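PDB 4KPP: putative uncharacterized protein from Archaeoglobus fulgidus, which probably moves calcium ions across the membrane in exchange for protons, as a member of the sodium/calcium exchanger superfamily. Local coordinates for residues L18-L21 / I22-F26; A32-Q35 / T36-G40; A216-T219 / I220-V224. All coordinates share one frame; numbering follows the deposited sequence.

Contact 1: residues L18-L21 / I22-F26. With OLA (oleic acid), chain F.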
# COMPACT_ATOMS: atom_id res chain seq x y z
N LEU A 18 -6.58 -8.91 -21.37
CA LEU A 18 -6.47 -9.18 -22.81
C LEU A 18 -6.33 -7.95 -23.73
O LEU A 18 -5.51 -7.98 -24.64
CB LEU A 18 -7.61 -10.08 -23.28
CG LEU A 18 -7.33 -11.58 -23.43
CD1 LEU A 18 -6.23 -12.08 -22.49
CD2 LEU A 18 -8.61 -12.39 -23.25
N PRO A 19 -7.12 -6.89 -23.50
CA PRO A 19 -6.98 -5.74 -24.41
C PRO A 19 -5.55 -5.21 -24.47
O PRO A 19 -5.06 -4.87 -25.56
CB PRO A 19 -7.92 -4.69 -23.81
CG PRO A 19 -8.97 -5.50 -23.13
CD PRO A 19 -8.26 -6.70 -22.58
N TRP A 20 -4.87 -5.18 -23.33
CA TRP A 20 -3.47 -4.77 -23.31
C TRP A 20 -2.52 -5.87 -23.79
O TRP A 20 -1.59 -5.60 -24.55
CB TRP A 20 -3.05 -4.27 -21.93
CG TRP A 20 -1.60 -3.89 -21.90
CD1 TRP A 20 -0.62 -4.46 -21.13
CD2 TRP A 20 -0.96 -2.90 -22.71
NE1 TRP A 20 0.59 -3.86 -21.40
CE2 TRP A 20 0.41 -2.91 -22.37
CE3 TRP A 20 -1.40 -2.00 -23.68
CZ2 TRP A 20 1.34 -2.05 -22.96
CZ3 TRP A 20 -0.48 -1.14 -24.27
CH2 TRP A 20 0.87 -1.18 -23.91
N LEU A 21 -2.75 -7.11 -23.34
CA LEU A 21 -1.89 -8.23 -23.72
C LEU A 21 -1.93 -8.51 -25.22
O LEU A 21 -0.89 -8.79 -25.83
CB LEU A 21 -2.25 -9.48 -22.92
CG LEU A 21 -1.73 -9.53 -21.48
CD1 LEU A 21 -2.14 -10.82 -20.79
CD2 LEU A 21 -0.21 -9.36 -21.45
N ILE A 22 -3.12 -8.45 -25.80
CA ILE A 22 -3.27 -8.62 -27.24
C ILE A 22 -2.55 -7.50 -27.98
O ILE A 22 -1.88 -7.74 -28.99
CB ILE A 22 -4.76 -8.65 -27.63
CG1 ILE A 22 -5.42 -9.92 -27.10
CG2 ILE A 22 -4.93 -8.54 -29.14
CD1 ILE A 22 -6.93 -9.88 -27.08
N SER A 23 -2.67 -6.28 -27.46
CA SER A 23 -2.00 -5.12 -28.04
C SER A 23 -0.48 -5.29 -28.01
O SER A 23 0.22 -4.89 -28.94
CB SER A 23 -2.40 -3.84 -27.31
OG SER A 23 -3.80 -3.64 -27.36
N LEU A 24 0.03 -5.88 -26.93
CA LEU A 24 1.45 -6.17 -26.83
C LEU A 24 1.86 -7.24 -27.83
O LEU A 24 2.90 -7.13 -28.49
CB LEU A 24 1.81 -6.64 -25.42
CG LEU A 24 2.05 -5.58 -24.34
CD1 LEU A 24 2.36 -6.25 -23.01
CD2 LEU A 24 3.19 -4.65 -24.74
N ALA A 25 1.04 -8.29 -27.94
CA ALA A 25 1.34 -9.41 -28.83
C ALA A 25 1.50 -8.97 -30.28
O ALA A 25 2.38 -9.44 -30.99
CB ALA A 25 0.27 -10.48 -28.71
N PHE A 26 0.63 -8.05 -30.70
CA PHE A 26 0.65 -7.57 -32.08
C PHE A 26 1.46 -6.30 -32.26
O PHE A 26 1.46 -5.71 -33.35
CB PHE A 26 -0.78 -7.37 -32.59
CG PHE A 26 -1.45 -8.65 -33.00
CD1 PHE A 26 -1.25 -9.18 -34.27
CD2 PHE A 26 -2.28 -9.33 -32.12
CE1 PHE A 26 -1.86 -10.35 -34.65
CE2 PHE A 26 -2.89 -10.50 -32.50
CZ PHE A 26 -2.68 -11.02 -33.76
C3 OLA F . 5.67 -8.17 -27.06
C4 OLA F . 5.53 -9.60 -26.56
C5 OLA F . 4.75 -9.67 -25.25
C6 OLA F . 3.30 -10.10 -25.50
C7 OLA F . 2.85 -11.09 -24.43
C8 OLA F . 1.74 -11.99 -24.95

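Contact 2: residues A32-Q35 / T36-G40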
# COMPACT_ATOMS: atom_id res chain seq x y z
N ALA A 32 -1.52 8.09 -26.08
CA ALA A 32 -1.18 8.18 -24.66
C ALA A 32 -2.29 7.74 -23.70
O ALA A 32 -2.09 6.84 -22.88
CB ALA A 32 -0.71 9.59 -24.32
N LEU A 33 -3.46 8.38 -23.79
CA LEU A 33 -4.55 8.09 -22.87
C LEU A 33 -5.03 6.64 -22.95
O LEU A 33 -5.21 5.98 -21.93
CB LEU A 33 -5.72 9.05 -23.09
CG LEU A 33 -6.90 8.85 -22.14
CD1 LEU A 33 -6.46 9.05 -20.70
CD2 LEU A 33 -8.07 9.77 -22.48
N THR A 34 -5.25 6.15 -24.17
CA THR A 34 -5.75 4.80 -24.34
C THR A 34 -4.73 3.74 -23.90
O THR A 34 -5.10 2.69 -23.37
CB THR A 34 -6.26 4.54 -25.78
OG1 THR A 34 -5.68 3.34 -26.29
CG2 THR A 34 -5.90 5.70 -26.68
N GLN A 35 -3.45 4.03 -24.10
CA GLN A 35 -2.39 3.17 -23.58
C GLN A 35 -2.47 3.07 -22.06
O GLN A 35 -2.29 2.00 -21.49
CB GLN A 35 -1.00 3.66 -24.00
CG GLN A 35 0.13 2.92 -23.29
CD GLN A 35 1.51 3.28 -23.82
OE1 GLN A 35 1.83 3.03 -24.98
NE2 GLN A 35 2.33 3.86 -22.96
N THR A 36 -2.76 4.20 -21.43
CA THR A 36 -2.88 4.27 -19.97
C THR A 36 -4.07 3.46 -19.48
O THR A 36 -3.96 2.69 -18.52
CB THR A 36 -3.05 5.73 -19.49
OG1 THR A 36 -1.98 6.53 -20.00
CG2 THR A 36 -3.06 5.80 -17.97
N LEU A 37 -5.21 3.65 -20.13
CA LEU A 37 -6.43 2.94 -19.77
C LEU A 37 -6.28 1.42 -19.89
O LEU A 37 -6.60 0.69 -18.96
CB LEU A 37 -7.60 3.43 -20.64
CG LEU A 37 -7.92 4.92 -20.49
CD1 LEU A 37 -8.98 5.36 -21.49
CD2 LEU A 37 -8.37 5.22 -19.06
N LEU A 38 -5.78 0.96 -21.03
CA LEU A 38 -5.64 -0.47 -21.29
C LEU A 38 -4.60 -1.13 -20.39
O LEU A 38 -4.86 -2.18 -19.79
CB LEU A 38 -5.31 -0.72 -22.76
CG LEU A 38 -6.44 -0.40 -23.76
CD1 LEU A 38 -6.05 -0.82 -25.17
CD2 LEU A 38 -7.76 -1.05 -23.34
N SER A 39 -3.42 -0.53 -20.28
CA SER A 39 -2.36 -1.07 -19.44
C SER A 39 -2.76 -0.98 -17.97
O SER A 39 -2.44 -1.87 -17.18
CB SER A 39 -1.04 -0.33 -19.68
OG SER A 39 -1.19 1.06 -19.43
N GLY A 40 -3.46 0.10 -17.63
CA GLY A 40 -4.00 0.27 -16.29
C GLY A 40 -5.10 -0.73 -16.00
O GLY A 40 -5.22 -1.22 -14.87

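Contact 3: residues A216-T219 / I220-V224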
# COMPACT_ATOMS: atom_id res chain seq x y z
N ALA A 216 -0.49 -13.23 -13.53
CA ALA A 216 -0.78 -11.89 -13.06
C ALA A 216 0.51 -11.10 -12.85
O ALA A 216 0.59 -9.92 -13.21
CB ALA A 216 -1.58 -11.93 -11.77
N GLY A 217 1.52 -11.75 -12.29
CA GLY A 217 2.82 -11.14 -12.09
C GLY A 217 3.47 -10.77 -13.41
O GLY A 217 4.07 -9.70 -13.53
N PHE A 218 3.35 -11.66 -14.39
CA PHE A 218 3.85 -11.39 -15.74
C PHE A 218 3.14 -10.19 -16.35
O PHE A 218 3.77 -9.31 -16.93
CB PHE A 218 3.68 -12.62 -16.63
CG PHE A 218 3.93 -12.36 -18.09
CD1 PHE A 218 5.23 -12.28 -18.57
CD2 PHE A 218 2.87 -12.22 -18.98
CE1 PHE A 218 5.46 -12.05 -19.92
CE2 PHE A 218 3.11 -11.99 -20.32
CZ PHE A 218 4.40 -11.90 -20.79
N THR A 219 1.82 -10.16 -16.21
CA THR A 219 1.00 -9.09 -16.76
C THR A 219 1.39 -7.73 -16.19
O THR A 219 1.55 -6.76 -16.93
CB THR A 219 -0.49 -9.35 -16.50
OG1 THR A 219 -0.90 -10.49 -17.27
CG2 THR A 219 -1.32 -8.15 -16.91
N ILE A 220 1.54 -7.66 -14.87
CA ILE A 220 1.95 -6.42 -14.21
C ILE A 220 3.29 -5.90 -14.74
O ILE A 220 3.42 -4.72 -15.07
CB ILE A 220 2.01 -6.59 -12.68
CG1 ILE A 220 0.59 -6.78 -12.12
CG2 ILE A 220 2.69 -5.40 -12.02
CD1 ILE A 220 0.54 -6.95 -10.62
N LEU A 221 4.28 -6.79 -14.84
CA LEU A 221 5.60 -6.41 -15.31
C LEU A 221 5.59 -5.96 -16.78
O LEU A 221 6.43 -5.17 -17.20
CB LEU A 221 6.61 -7.55 -15.10
CG LEU A 221 6.80 -8.00 -13.65
CD1 LEU A 221 7.75 -9.19 -13.56
CD2 LEU A 221 7.27 -6.86 -12.77
N MET A 222 4.63 -6.47 -17.55
CA MET A 222 4.49 -6.10 -18.96
C MET A 222 3.56 -4.91 -19.15
O MET A 222 3.24 -4.54 -20.27
CB MET A 222 3.98 -7.29 -19.78
CG MET A 222 4.90 -8.50 -19.77
SD MET A 222 6.48 -8.20 -20.58
CE MET A 222 5.93 -7.86 -22.25
N SER A 223 3.13 -4.30 -18.04
CA SER A 223 2.15 -3.22 -18.11
C SER A 223 2.59 -1.91 -17.45
O SER A 223 2.17 -0.83 -17.87
CB SER A 223 0.82 -3.69 -17.50
OG SER A 223 0.30 -4.80 -18.20
N VAL A 224 3.42 -1.99 -16.41
CA VAL A 224 3.73 -0.81 -15.60
C VAL A 224 4.43 0.32 -16.35
O VAL A 224 4.14 1.49 -16.12
CB VAL A 224 4.53 -1.16 -14.33
CG1 VAL A 224 3.61 -1.73 -13.26
CG2 VAL A 224 5.68 -2.10 -14.65

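Contact 1: residues L18-L21 / I22-F26
L24 lies over one face of the W20 indole, one turn further along the short helix 18-25. Its CG sits 4.0 Å from the centroid of the five-membered ring of W20, 29° off the ring normal, a CH-pi contact displaced toward the rim. The two methyls divide the ring between them: L24 CD2 meets W20 CZ2 at 3.7 Å on the benzo side, while L24 CD1 approaches W20 NE1 on the pyrrole side. With chi1 at 178°, the W20 indole swings away from the backbone N and forward along the helix, beneath the leucine. NE1 donates a hydrogen bond to the backbone O of M222, and the ring also touches S39 and A42 of helix 32-60. With an alanine here, the M222 carbonyl would probably lose its indole donor and the branched end of L24 the surface it rests on.

S23 turns back on its own helix. Its OG donates to P19 O over 2.5 Å, approaching nearly along the C=O axis, whereas S23 N reaches the same oxygen by only a weak bond. The hydroxyl is also hydrogen-bonded to H30 NE2. I22, on the surface, packs its CD1 against L18 CB at 3.9 Å as the two chains cross obliquely. The oleic acid lies against the helix end by L24 and A25, its C3 3.3 Å from L24 O. The two buried polar groups, the indole N-H and the serine hydroxyl, thus each have a partner, while apolar groups make up the rest of the side-chain contact.

Contact 2: residues A32-Q35 / T36-G40
The first turns of helix 32-60, which includes a predicted transmembrane span of the exchanger fold, carry two side-chain hydroxyls that bond back to the carbonyl four residues earlier. T36 OG1 donates to A32 O at 2.9 Å from above the carbonyl plane, 37° out of it, while T36 N reaches the same oxygen from the opposite face. With chi1 at -55°, T36 OG1 stands beside its own backbone N, close to the carbonyl it grips. S39 also bonds back four residues, to Q35 O, but its OG is tilted from that carbonyl plane rather than above it, and it takes the crowded position between backbone N and carbonyl carbon (chi1 58°). Each hydroxyl therefore pays for its burial inside its own helix. F227 of helix 224-237 touches both T36 and S39, and the extended Q35 sends NE2 to A226 O of that helix. On the surface, L33 CG and L37 CD1 meet at 4.1 Å as their side chains cross at a slant. At Q35 O the two donors again come from opposite faces: S39 N at 3.0 Å and S39 OG at 2.5 Å.

Contact 3: residues A216-T219 / I220-V224
M222 folds over the F218 ring and sets its CG on one face, 3.7 Å from the ring centroid and 19° off the normal. The closest ring atoms are CE1 and CZ, the latter 3.6 Å from M222 CG, so the methylene sits toward the rim in a CH-pi contact. The sulfur follows more obliquely: M222 SD is 4.7 Å from the F218 centroid, a Met-aromatic contact in which it comes nearest to CE1. F218 holds CG anti to the backbone N (chi1 170°), carrying the ring outward from the helix, where the M222 chain, bent at chi2 and chi3, can lie over its face. Both side chains also touch the bound oleic acid.

Beneath this pair helix 202-221 comes to its end, in the second sodium/calcium exchanger region of the sequence. M222 is the first residue to leave helical backbone angles, and helix 224-237 follows directly. M222 N still donates to F218 O at 3.0 Å, with an additional weak bond to T219 O. S223 supplies a further donor to the T219 carbonyl: its OG reaches T219 O at 2.6 Å from above the carbonyl plane, and the same hydroxyl lies 3.9 Å from the methyl T219 CG2. I220 O accepts both S223 N and V224 N across the junction. One turn back the helix is regular, with L221 N bonded to G217 O and I220 N to A216 O.

Further out, T219 OG1 bonds to F215 O within its own helix, while I220 packs on P77 and A80 of helix 76-91 and on I50 of helix 32-60.

How the contacts relate
Along the chain the contacts come in series: contact 1 on helix 18-25, contact 2 at the start of the next helix, 32-60, and contact 3 much later, at the end of helix 202-221. In space they cluster on one side of the molecule, their centres 12 Å apart for contact 1 with either of the others and 14 Å apart for contacts 2 and 3. W20 of contact 1 is the common neighbour, packing on L38 and S39 of contact 2 and reaching both M222 and S223 of contact 3. Contacts 2 and 3 belong to different sodium/calcium exchanger regions of the sequence, so helix 18-25 touches elements from both, away from the bound calcium ion.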